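Local coordinates for protein putative oxidoreductase (Bacteroides fragilis NCTC 9343, PDB 3FHL) that probably acts as a nucleotide-dependent oxidoreductase of the Gfo/Idh/MocA family, although its substrate is not established, at residues D130-L138 against R243-Y253. Numbering follows the deposited sequence.
Sequences DFLTVRDIL and RFALHGTLGSY
The methyl CD1 of I137 sits over the ring of Y253, 3.4 Å from the ring centroid and 3° off its normal, a CH-pi contact of a slim tip with a broad aromatic face. One helical turn earlier V134, short and branched, divides its methyls between neighbours: CG2 lies over a face of F244, 3.8 Å from the ring centroid, while CG1 meets L246 CD2 at 3.8 Å. L138 adds its own CD2 to the same L246 methyl. F131 contributes more modestly, CD1 meeting F244 CZ at 4.1 Å. T133 rests its methyl CG2 against Y253 OH, while its hydroxyl bonds A129 O and I303 N.

At the start of 130-138, D130 OD2 lies 3.6 Å from R243 NE, a long salt bridge with carboxylate and guanidinium planes nearly perpendicular, and a water links D130 OD1 (2.8 Å) to R243 NH1 (2.9 Å). Short D130 also meets the F244 ring edge in plane through CB, with OD1 close by at CE1. The long R243 chain, bent at chi2 (75°), can reach this carboxylate while bringing NH2 over the rim of the F244 face opposite V134 CG2, and the ring is held between the two; S151 and F153 also engage the arginine.

F244, L246 and Y253 all point at the helix from adjacent antiparallel strands, and R243 with F244 forms a classic beta bulge opposite K255. Segment 130-138 runs almost parallel to strand 244-248, 8° apart, covering a face of the large mixed sheet in the alpha/beta domain that follows the Rossmann fold in this family.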
ATOM      1  N   ASP C 130       6.674  18.431  -0.067  1.00 29.33           N
ATOM      2  CA  ASP C 130       6.984  17.031   0.235  1.00 26.28           C
ATOM      3  C   ASP C 130       7.911  16.387  -0.781  1.00 22.98           C
ATOM      4  O   ASP C 130       8.908  15.799  -0.401  1.00 23.71           O
ATOM      5  CB  ASP C 130       5.711  16.185   0.477  1.00 26.80           C
ATOM      6  CG  ASP C 130       4.628  16.393  -0.583  1.00 25.61           C
ATOM      7  OD1 ASP C 130       4.937  16.589  -1.777  1.00 29.83           O
ATOM      8  OD2 ASP C 130       3.442  16.344  -0.208  1.00 27.62           O
ATOM      9  N   PHE C 131       7.591  16.539  -2.069  1.00 24.15           N
ATOM     10  CA  PHE C 131       8.422  15.974  -3.156  1.00 27.06           C
ATOM     11  C   PHE C 131       9.812  16.608  -3.263  1.00 23.56           C
ATOM     12  O   PHE C 131      10.826  15.907  -3.453  1.00 23.94           O
ATOM     13  CB  PHE C 131       7.689  16.091  -4.487  1.00 25.51           C
ATOM     14  CG  PHE C 131       8.415  15.451  -5.636  1.00 29.11           C
ATOM     15  CD1 PHE C 131       8.617  14.069  -5.668  1.00 25.87           C
ATOM     16  CD2 PHE C 131       8.887  16.223  -6.689  1.00 29.00           C
ATOM     17  CE1 PHE C 131       9.283  13.469  -6.725  1.00 27.78           C
ATOM     18  CE2 PHE C 131       9.566  15.618  -7.772  1.00 26.35           C
ATOM     19  CZ  PHE C 131       9.751  14.243  -7.783  1.00 28.42           C
ATOM     20  N   LEU C 132       9.872  17.937  -3.148  1.00 26.33           N
ATOM     21  CA  LEU C 132      11.164  18.633  -3.072  1.00 24.86           C
ATOM     22  C   LEU C 132      12.010  18.138  -1.904  1.00 25.38           C
ATOM     23  O   LEU C 132      13.225  18.021  -2.017  1.00 25.41           O
ATOM     24  CB  LEU C 132      10.951  20.156  -2.967  1.00 26.48           C
ATOM     25  CG  LEU C 132      10.440  20.858  -4.232  1.00 26.39           C
ATOM     26  CD1 LEU C 132      10.239  22.350  -3.954  1.00 24.72           C
ATOM     27  CD2 LEU C 132      11.411  20.682  -5.406  1.00 24.11           C
ATOM     28  N   THR C 133      11.361  17.845  -0.780  1.00 27.59           N
ATOM     29  CA  THR C 133      12.069  17.311   0.365  1.00 25.19           C
ATOM     30  C   THR C 133      12.549  15.896   0.082  1.00 26.34           C
ATOM     31  O   THR C 133      13.684  15.561   0.398  1.00 25.80           O
ATOM     32  CB  THR C 133      11.194  17.349   1.623  1.00 28.68           C
ATOM     33  OG1 THR C 133      10.741  18.694   1.841  1.00 29.18           O
ATOM     34  CG2 THR C 133      11.993  16.903   2.821  1.00 27.84           C
ATOM     35  N   VAL C 134      11.698  15.081  -0.544  1.00 26.45           N
ATOM     36  CA  VAL C 134      12.114  13.735  -0.992  1.00 28.73           C
ATOM     37  C   VAL C 134      13.368  13.812  -1.881  1.00 29.77           C
ATOM     38  O   VAL C 134      14.337  13.116  -1.626  1.00 24.50           O
ATOM     39  CB  VAL C 134      10.952  12.953  -1.697  1.00 28.97           C
ATOM     40  CG1 VAL C 134      11.477  11.713  -2.478  1.00 28.12           C
ATOM     41  CG2 VAL C 134       9.867  12.554  -0.679  1.00 29.74           C
ATOM     42  N   ARG C 135      13.366  14.692  -2.884  1.00 31.68           N
ATOM     43  CA  ARG C 135      14.558  14.870  -3.741  1.00 29.91           C
ATOM     44  C   ARG C 135      15.816  15.196  -2.914  1.00 27.68           C
ATOM     45  O   ARG C 135      16.891  14.635  -3.160  1.00 31.72           O
ATOM     46  CB  ARG C 135      14.320  15.954  -4.806  1.00 24.61           C
ATOM     47  CG  ARG C 135      13.227  15.668  -5.830  1.00 31.30           C
ATOM     48  CD  ARG C 135      13.387  16.581  -7.066  1.00 37.74           C
ATOM     49  NE  ARG C 135      14.124  15.900  -8.133  1.00 46.51           N
ATOM     50  CZ  ARG C 135      13.746  15.841  -9.411  1.00 50.79           C
ATOM     51  NH1 ARG C 135      12.648  16.467  -9.839  1.00 43.39           N
ATOM     52  NH2 ARG C 135      14.492  15.166 -10.278  1.00 51.15           N
ATOM     53  N   ASP C 136      15.656  16.077  -1.920  1.00 28.62           N
ATOM     54  CA  ASP C 136      16.719  16.466  -0.993  1.00 30.68           C
ATOM     55  C   ASP C 136      17.294  15.297  -0.187  1.00 33.82           C
ATOM     56  O   ASP C 136      18.515  15.144  -0.105  1.00 30.70           O
ATOM     57  CB  ASP C 136      16.207  17.546  -0.032  1.00 32.86           C
ATOM     58  CG  ASP C 136      17.329  18.232   0.741  1.00 38.41           C
ATOM     59  OD1 ASP C 136      18.293  18.690   0.099  1.00 39.56           O
ATOM     60  OD2 ASP C 136      17.236  18.334   1.988  1.00 34.64           O
ATOM     61  N   ILE C 137      16.409  14.476   0.387  1.00 32.98           N
ATOM     62  CA  ILE C 137      16.788  13.283   1.165  1.00 27.97           C
ATOM     63  C   ILE C 137      17.581  12.303   0.294  1.00 23.74           C
ATOM     64  O   ILE C 137      18.595  11.759   0.721  1.00 28.36           O
ATOM     65  CB  ILE C 137      15.518  12.602   1.756  1.00 31.81           C
ATOM     66  CG1 ILE C 137      15.059  13.363   2.995  1.00 32.11           C
ATOM     67  CG2 ILE C 137      15.758  11.126   2.103  1.00 34.03           C
ATOM     68  CD1 ILE C 137      13.595  13.528   3.060  1.00 34.35           C
ATOM     69  N   LEU C 138      17.120  12.110  -0.934  1.00 28.70           N
ATOM     70  CA  LEU C 138      17.797  11.219  -1.876  1.00 28.08           C
ATOM     71  C   LEU C 138      19.143  11.784  -2.347  1.00 33.19           C
ATOM     72  O   LEU C 138      20.140  11.049  -2.418  1.00 29.06           O
ATOM     73  CB  LEU C 138      16.885  10.916  -3.070  1.00 29.80           C
ATOM     74  CG  LEU C 138      15.570  10.182  -2.744  1.00 34.69           C
ATOM     75  CD1 LEU C 138      14.693  10.116  -3.978  1.00 25.95           C
ATOM     76  CD2 LEU C 138      15.821   8.791  -2.157  1.00 31.64           C
ATOM     77  N   ARG C 243       1.792  10.179   2.776  1.00 22.98           N
ATOM     78  CA  ARG C 243       1.988  10.781   1.470  1.00 22.65           C
ATOM     79  C   ARG C 243       3.219  10.150   0.815  1.00 23.91           C
ATOM     80  O   ARG C 243       3.183   9.780  -0.353  1.00 24.03           O
ATOM     81  CB  ARG C 243       2.154  12.308   1.607  1.00 27.86           C
ATOM     82  CG  ARG C 243       2.551  13.037   0.309  1.00 19.79           C
ATOM     83  CD  ARG C 243       1.405  13.178  -0.692  1.00 19.70           C
ATOM     84  NE  ARG C 243       1.901  13.595  -2.005  1.00 28.98           N
ATOM     85  CZ  ARG C 243       2.394  12.765  -2.921  1.00 32.49           C
ATOM     86  NH1 ARG C 243       2.822  13.237  -4.085  1.00 28.39           N
ATOM     87  NH2 ARG C 243       2.462  11.465  -2.676  1.00 28.43           N
ATOM     88  N   PHE C 244       4.287  10.012   1.591  1.00 20.90           N
ATOM     89  CA  PHE C 244       5.477   9.300   1.143  1.00 24.15           C
ATOM     90  C   PHE C 244       5.956   8.352   2.217  1.00 24.71           C
ATOM     91  O   PHE C 244       5.944   8.682   3.408  1.00 25.78           O
ATOM     92  CB  PHE C 244       6.625  10.261   0.811  1.00 24.52           C
ATOM     93  CG  PHE C 244       6.456  10.999  -0.499  1.00 26.56           C
ATOM     94  CD1 PHE C 244       6.135  12.357  -0.505  1.00 27.58           C
ATOM     95  CD2 PHE C 244       6.621  10.345  -1.723  1.00 22.88           C
ATOM     96  CE1 PHE C 244       5.972  13.054  -1.728  1.00 28.63           C
ATOM     97  CE2 PHE C 244       6.458  11.030  -2.928  1.00 25.10           C
ATOM     98  CZ  PHE C 244       6.137  12.380  -2.935  1.00 25.95           C
ATOM     99  N   ALA C 245       6.394   7.172   1.795  1.00 26.50           N
ATOM    100  CA  ALA C 245       7.164   6.309   2.678  1.00 24.98           C
ATOM    101  C   ALA C 245       8.294   5.777   1.836  1.00 26.48           C
ATOM    102  O   ALA C 245       8.059   5.114   0.837  1.00 23.79           O
ATOM    103  CB  ALA C 245       6.314   5.158   3.231  1.00 25.75           C
ATOM    104  N   LEU C 246       9.515   6.108   2.230  1.00 22.79           N
ATOM    105  CA  LEU C 246      10.693   5.640   1.518  1.00 28.60           C
ATOM    106  C   LEU C 246      11.512   4.805   2.468  1.00 30.06           C
ATOM    107  O   LEU C 246      11.587   5.122   3.642  1.00 28.30           O
ATOM    108  CB  LEU C 246      11.522   6.827   1.008  1.00 27.49           C
ATOM    109  CG  LEU C 246      11.054   7.476  -0.303  1.00 28.24           C
ATOM    110  CD1 LEU C 246       9.827   8.313  -0.107  1.00 29.52           C
ATOM    111  CD2 LEU C 246      12.173   8.349  -0.848  1.00 33.52           C
ATOM    112  N   HIS C 247      12.127   3.747   1.949  1.00 27.32           N
ATOM    113  CA  HIS C 247      12.916   2.855   2.785  1.00 29.40           C
ATOM    114  C   HIS C 247      14.235   2.628   2.098  1.00 26.49           C
ATOM    115  O   HIS C 247      14.273   2.395   0.899  1.00 25.20           O
ATOM    116  CB  HIS C 247      12.181   1.504   3.005  1.00 28.03           C
ATOM    117  CG  HIS C 247      10.886   1.637   3.757  1.00 24.26           C
ATOM    118  ND1 HIS C 247      10.827   2.074   5.062  1.00 26.00           N
ATOM    119  CD2 HIS C 247       9.606   1.418   3.378  1.00 22.18           C
ATOM    120  CE1 HIS C 247       9.566   2.130   5.451  1.00 24.81           C
ATOM    121  NE2 HIS C 247       8.803   1.729   4.449  1.00 28.51           N
ATOM    122  N   GLY C 248      15.315   2.700   2.868  1.00 30.49           N
ATOM    123  CA  GLY C 248      16.636   2.382   2.347  1.00 29.96           C
ATOM    124  C   GLY C 248      17.373   1.448   3.276  1.00 28.38           C
ATOM    125  O   GLY C 248      16.829   1.030   4.315  1.00 28.17           O
ATOM    126  N   THR C 249      18.609   1.124   2.912  1.00 30.95           N
ATOM    127  CA  THR C 249      19.464   0.237   3.722  1.00 31.44           C
ATOM    128  C   THR C 249      19.743   0.779   5.123  1.00 32.27           C
ATOM    129  O   THR C 249      19.869   0.010   6.073  1.00 31.93           O
ATOM    130  CB  THR C 249      20.815  -0.083   3.012  1.00 35.46           C
ATOM    131  OG1 THR C 249      21.484   1.142   2.644  1.00 31.71           O
ATOM    132  CG2 THR C 249      20.562  -0.914   1.758  1.00 29.52           C
ATOM    133  N   LEU C 250      19.810   2.101   5.250  1.00 32.13           N
ATOM    134  CA  LEU C 250      20.174   2.736   6.512  1.00 29.34           C
ATOM    135  C   LEU C 250      18.979   3.283   7.279  1.00 29.86           C
ATOM    136  O   LEU C 250      19.079   3.599   8.469  1.00 28.42           O
ATOM    137  CB  LEU C 250      21.192   3.875   6.273  1.00 32.18           C
ATOM    138  CG  LEU C 250      22.621   3.475   5.860  1.00 38.53           C
ATOM    139  CD1 LEU C 250      23.539   4.701   5.811  1.00 37.60           C
ATOM    140  CD2 LEU C 250      23.197   2.433   6.811  1.00 38.25           C
ATOM    141  N   GLY C 251      17.859   3.436   6.595  1.00 27.90           N
ATOM    142  CA  GLY C 251      16.719   4.046   7.245  1.00 29.07           C
ATOM    143  C   GLY C 251      15.541   4.367   6.371  1.00 29.93           C
ATOM    144  O   GLY C 251      15.499   3.992   5.208  1.00 27.54           O
ATOM    145  N   SER C 252      14.589   5.082   6.962  1.00 25.24           N
ATOM    146  CA  SER C 252      13.309   5.372   6.351  1.00 29.32           C
ATOM    147  C   SER C 252      12.911   6.826   6.534  1.00 26.44           C
ATOM    148  O   SER C 252      13.348   7.485   7.472  1.00 27.68           O
ATOM    149  CB  SER C 252      12.223   4.479   6.966  1.00 26.51           C
ATOM    150  OG  SER C 252      12.555   3.097   6.790  1.00 30.09           O
ATOM    151  N   TYR C 253      12.068   7.296   5.624  1.00 28.79           N
ATOM    152  CA  TYR C 253      11.454   8.604   5.706  1.00 28.05           C
ATOM    153  C   TYR C 253       9.961   8.443   5.449  1.00 31.13           C
ATOM    154  O   TYR C 253       9.563   7.821   4.462  1.00 26.76           O
ATOM    155  CB  TYR C 253      12.062   9.545   4.655  1.00 27.22           C
ATOM    156  CG  TYR C 253      11.433  10.916   4.620  1.00 24.75           C
ATOM    157  CD1 TYR C 253      11.669  11.842   5.653  1.00 28.27           C
ATOM    158  CD2 TYR C 253      10.623  11.300   3.557  1.00 28.55           C
ATOM    159  CE1 TYR C 253      11.098  13.102   5.624  1.00 29.15           C
ATOM    160  CE2 TYR C 253      10.049  12.562   3.511  1.00 23.52           C
ATOM    161  CZ  TYR C 253      10.295  13.457   4.542  1.00 26.11           C
ATOM    162  OH  TYR C 253       9.716  14.696   4.478  1.00 33.43           O
TER
HETATM  163  O   HOH W   1       3.438  16.044  -4.072  1.00 26.65           O